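Local coordinates for signal recognition particle subunit SRP68 (Chaetomium thermophilum, PDB 4P3G), which binds and remodels the RNA of the signal recognition particle, which probably targets nascent secretory and membrane proteins to the endoplasmic reticulum, at residues 27-38 and 78-89. Residues are numbered along the deposited sequence; the frame is centred on the assembly and turned at random.
Sequences YATYRTQLSGKL and LTAERAWAHAMA
Arg31 lays its guanidinium flat over one face of the His86 ring, the planes 15° apart, with CZ 3.5 Å from ND1 of His86. Its CG is anti to the backbone N (chi1 -176°) and the chain runs on extended to NE, alongside the histidine side chain and pointing the same way. With an alanine in place of Arg31, the His86 ring would probably lose its stacking partner on that face and be freer to turn. Ala85 is a small knob, its CB among Tyr27, Tyr30, Arg31 and Leu34. Tyr30 OH donates a hydrogen bond to Glu81 OE1, which lies at the ring edge, in plane; Arg18 forms a salt bridge with OE1 and Tyr145 OH a hydrogen bond with OE2, probably stabilising the buried charge. Leu34 puts CD1 over the Tyr30 ring centre and wedges between Leu78, Glu81, Arg82 and Ala85. At one end Tyr27 receives Met88 CB over one face, 3.8 Å from the ring centroid, with SE of this selenomethionine farther above, a long Met-aromatic contact; at the other, Leu38 CD1 meets Leu78 CB at 3.5 Å while its CD2 covers a face of the Arg82 guanidinium. The axes of segments 27-38 and 78-89 approach to 8.3 Å at 155°, an antiparallel knobs-into-holes pairing in the all-helical, TPR-like SRP68 RNA-binding domain.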
# COMPACT_ATOMS: atom_id res chain seq x y z
N TYR A 27 -12.44 15.34 29.28
CA TYR A 27 -13.00 16.33 28.37
C TYR A 27 -13.97 17.24 29.08
O TYR A 27 -14.17 18.38 28.68
CB TYR A 27 -13.64 15.66 27.15
CG TYR A 27 -12.64 14.75 26.49
CD1 TYR A 27 -11.53 15.27 25.82
CD2 TYR A 27 -12.77 13.37 26.59
CE1 TYR A 27 -10.59 14.43 25.25
CE2 TYR A 27 -11.85 12.53 26.01
CZ TYR A 27 -10.77 13.07 25.35
OH TYR A 27 -9.87 12.20 24.81
N ALA A 28 -14.59 16.74 30.13
CA ALA A 28 -15.49 17.59 30.88
C ALA A 28 -14.65 18.67 31.56
O ALA A 28 -15.03 19.83 31.57
CB ALA A 28 -16.26 16.79 31.87
N THR A 29 -13.47 18.28 32.05
CA THR A 29 -12.55 19.21 32.71
C THR A 29 -12.04 20.29 31.77
O THR A 29 -12.02 21.46 32.11
CB THR A 29 -11.29 18.48 33.21
OG1 THR A 29 -11.66 17.37 34.03
CG2 THR A 29 -10.36 19.42 33.97
N TYR A 30 -11.67 19.86 30.57
CA TYR A 30 -11.10 20.72 29.55
C TYR A 30 -12.05 21.83 29.22
O TYR A 30 -11.70 23.01 29.24
CB TYR A 30 -10.83 19.88 28.28
CG TYR A 30 -10.08 20.58 27.16
CD1 TYR A 30 -9.06 21.49 27.42
CD2 TYR A 30 -10.37 20.31 25.84
CE1 TYR A 30 -8.38 22.11 26.40
CE2 TYR A 30 -9.70 20.92 24.81
CZ TYR A 30 -8.70 21.83 25.10
OH TYR A 30 -8.03 22.44 24.07
N ARG A 31 -13.28 21.42 28.97
CA ARG A 31 -14.35 22.30 28.58
C ARG A 31 -14.57 23.42 29.59
O ARG A 31 -14.79 24.58 29.22
CB ARG A 31 -15.59 21.45 28.39
CG ARG A 31 -16.76 22.17 27.90
CD ARG A 31 -17.86 21.18 27.83
NE ARG A 31 -19.15 21.79 27.58
CZ ARG A 31 -20.28 21.15 27.80
NH1 ARG A 31 -20.24 19.92 28.28
NH2 ARG A 31 -21.44 21.76 27.55
N THR A 32 -14.50 23.06 30.88
CA THR A 32 -14.60 24.05 31.94
C THR A 32 -13.40 24.98 31.82
O THR A 32 -13.56 26.19 31.73
CB THR A 32 -14.62 23.40 33.36
OG1 THR A 32 -15.86 22.72 33.59
CG2 THR A 32 -14.46 24.45 34.43
N GLN A 33 -12.21 24.39 31.78
CA GLN A 33 -10.98 25.16 31.74
C GLN A 33 -10.99 26.13 30.58
O GLN A 33 -10.69 27.30 30.74
CB GLN A 33 -9.77 24.24 31.62
CG GLN A 33 -9.54 23.33 32.82
CD GLN A 33 -8.23 22.57 32.74
OE1 GLN A 33 -7.51 22.64 31.74
NE2 GLN A 33 -7.90 21.83 33.80
N LEU A 34 -11.41 25.65 29.42
CA LEU A 34 -11.49 26.48 28.23
C LEU A 34 -12.47 27.64 28.39
O LEU A 34 -12.20 28.75 27.94
CB LEU A 34 -11.88 25.62 27.03
CG LEU A 34 -10.83 24.66 26.47
CD1 LEU A 34 -11.47 23.75 25.44
CD2 LEU A 34 -9.66 25.41 25.85
N SER A 35 -13.61 27.38 29.02
CA SER A 35 -14.63 28.40 29.22
C SER A 35 -14.15 29.55 30.09
O SER A 35 -14.55 30.70 29.89
CB SER A 35 -15.85 27.75 29.87
OG SER A 35 -16.25 26.61 29.13
N GLY A 36 -13.29 29.24 31.05
CA GLY A 36 -12.68 30.24 31.90
C GLY A 36 -11.68 31.09 31.13
O GLY A 36 -11.64 32.30 31.25
N LYS A 37 -10.85 30.42 30.36
CA LYS A 37 -9.83 31.10 29.58
C LYS A 37 -10.44 31.92 28.46
O LYS A 37 -9.94 33.01 28.14
CB LYS A 37 -8.84 30.08 29.06
CG LYS A 37 -8.18 29.29 30.19
CD LYS A 37 -6.78 28.91 29.82
CE LYS A 37 -6.49 27.48 30.21
NZ LYS A 37 -5.51 26.89 29.24
N LEU A 38 -11.52 31.43 27.87
CA LEU A 38 -12.21 32.17 26.82
C LEU A 38 -12.72 33.48 27.38
O LEU A 38 -12.68 34.52 26.73
CB LEU A 38 -13.39 31.38 26.27
CG LEU A 38 -13.99 31.87 24.96
CD1 LEU A 38 -12.92 31.95 23.88
CD2 LEU A 38 -15.13 30.99 24.51
N LEU A 78 -9.41 28.96 21.43
CA LEU A 78 -10.21 28.61 22.61
C LEU A 78 -11.64 28.34 22.16
O LEU A 78 -12.32 27.44 22.67
CB LEU A 78 -10.18 29.73 23.64
CG LEU A 78 -8.78 29.95 24.22
CD1 LEU A 78 -8.69 31.14 25.20
CD2 LEU A 78 -8.25 28.67 24.86
N THR A 79 -12.11 29.14 21.21
CA THR A 79 -13.46 28.98 20.73
C THR A 79 -13.63 27.64 20.05
O THR A 79 -14.56 26.91 20.36
CB THR A 79 -13.83 30.10 19.76
OG1 THR A 79 -13.60 31.36 20.39
CG2 THR A 79 -15.29 30.00 19.39
N ALA A 80 -12.72 27.32 19.15
CA ALA A 80 -12.76 26.06 18.40
C ALA A 80 -12.54 24.87 19.34
O ALA A 80 -13.26 23.85 19.26
CB ALA A 80 -11.73 26.07 17.30
N GLU A 81 -11.55 25.01 20.21
CA GLU A 81 -11.21 23.94 21.13
C GLU A 81 -12.36 23.62 22.09
O GLU A 81 -12.51 22.47 22.53
CB GLU A 81 -9.95 24.28 21.92
CG GLU A 81 -8.68 24.00 21.17
CD GLU A 81 -8.50 22.52 20.88
OE1 GLU A 81 -8.10 21.80 21.82
OE2 GLU A 81 -8.77 22.09 19.72
N ARG A 82 -13.16 24.62 22.44
CA ARG A 82 -14.27 24.38 23.35
C ARG A 82 -15.34 23.48 22.70
O ARG A 82 -15.82 22.53 23.30
CB ARG A 82 -14.87 25.71 23.84
CG ARG A 82 -15.82 25.55 25.03
CD ARG A 82 -16.29 26.89 25.56
NE ARG A 82 -17.25 27.48 24.63
CZ ARG A 82 -17.99 28.55 24.89
NH1 ARG A 82 -17.87 29.19 26.05
NH2 ARG A 82 -18.83 29.01 23.97
N ALA A 83 -15.65 23.73 21.43
CA ALA A 83 -16.61 22.90 20.70
C ALA A 83 -16.10 21.47 20.60
O ALA A 83 -16.88 20.52 20.62
CB ALA A 83 -16.86 23.46 19.31
N TRP A 84 -14.79 21.33 20.42
CA TRP A 84 -14.15 20.05 20.33
C TRP A 84 -14.34 19.29 21.65
O TRP A 84 -14.64 18.09 21.67
CB TRP A 84 -12.67 20.23 20.04
CG TRP A 84 -11.93 18.95 19.86
CD1 TRP A 84 -11.89 18.19 18.72
CD2 TRP A 84 -11.17 18.24 20.85
NE1 TRP A 84 -11.14 17.06 18.94
CE2 TRP A 84 -10.68 17.07 20.23
CE3 TRP A 84 -10.86 18.48 22.19
CZ2 TRP A 84 -9.90 16.14 20.91
CZ3 TRP A 84 -10.07 17.55 22.87
CH2 TRP A 84 -9.60 16.41 22.23
N ALA A 85 -14.15 20.02 22.75
CA ALA A 85 -14.24 19.44 24.09
C ALA A 85 -15.65 18.92 24.33
O ALA A 85 -15.88 17.81 24.83
CB ALA A 85 -13.89 20.49 25.12
N HIS A 86 -16.62 19.75 23.95
CA HIS A 86 -18.01 19.42 24.15
C HIS A 86 -18.32 18.15 23.35
O HIS A 86 -18.98 17.23 23.84
CB HIS A 86 -18.88 20.61 23.76
CG HIS A 86 -20.33 20.45 24.10
ND1 HIS A 86 -20.80 19.40 24.86
CD2 HIS A 86 -21.42 21.18 23.74
CE1 HIS A 86 -22.12 19.49 24.96
NE2 HIS A 86 -22.51 20.56 24.29
N ALA A 87 -17.83 18.10 22.11
CA ALA A 87 -18.05 16.94 21.26
C ALA A 87 -17.38 15.70 21.86
O ALA A 87 -17.98 14.63 21.88
CB ALA A 87 -17.56 17.20 19.88
N MSE A 88 -16.16 15.86 22.37
CA MSE A 88 -15.42 14.71 22.91
C MSE A 88 -16.00 14.21 24.21
O MSE A 88 -15.91 13.02 24.52
CB MSE A 88 -13.95 15.04 23.12
CG MSE A 88 -13.12 15.14 21.84
SE MSE A 88 -13.19 13.61 20.64
CE MSE A 88 -14.59 14.18 19.39
N ALA A 89 -16.59 15.13 24.97
CA ALA A 89 -17.22 14.79 26.24
C ALA A 89 -18.49 13.95 26.07
O ALA A 89 -18.70 13.00 26.81
CB ALA A 89 -17.53 16.05 27.01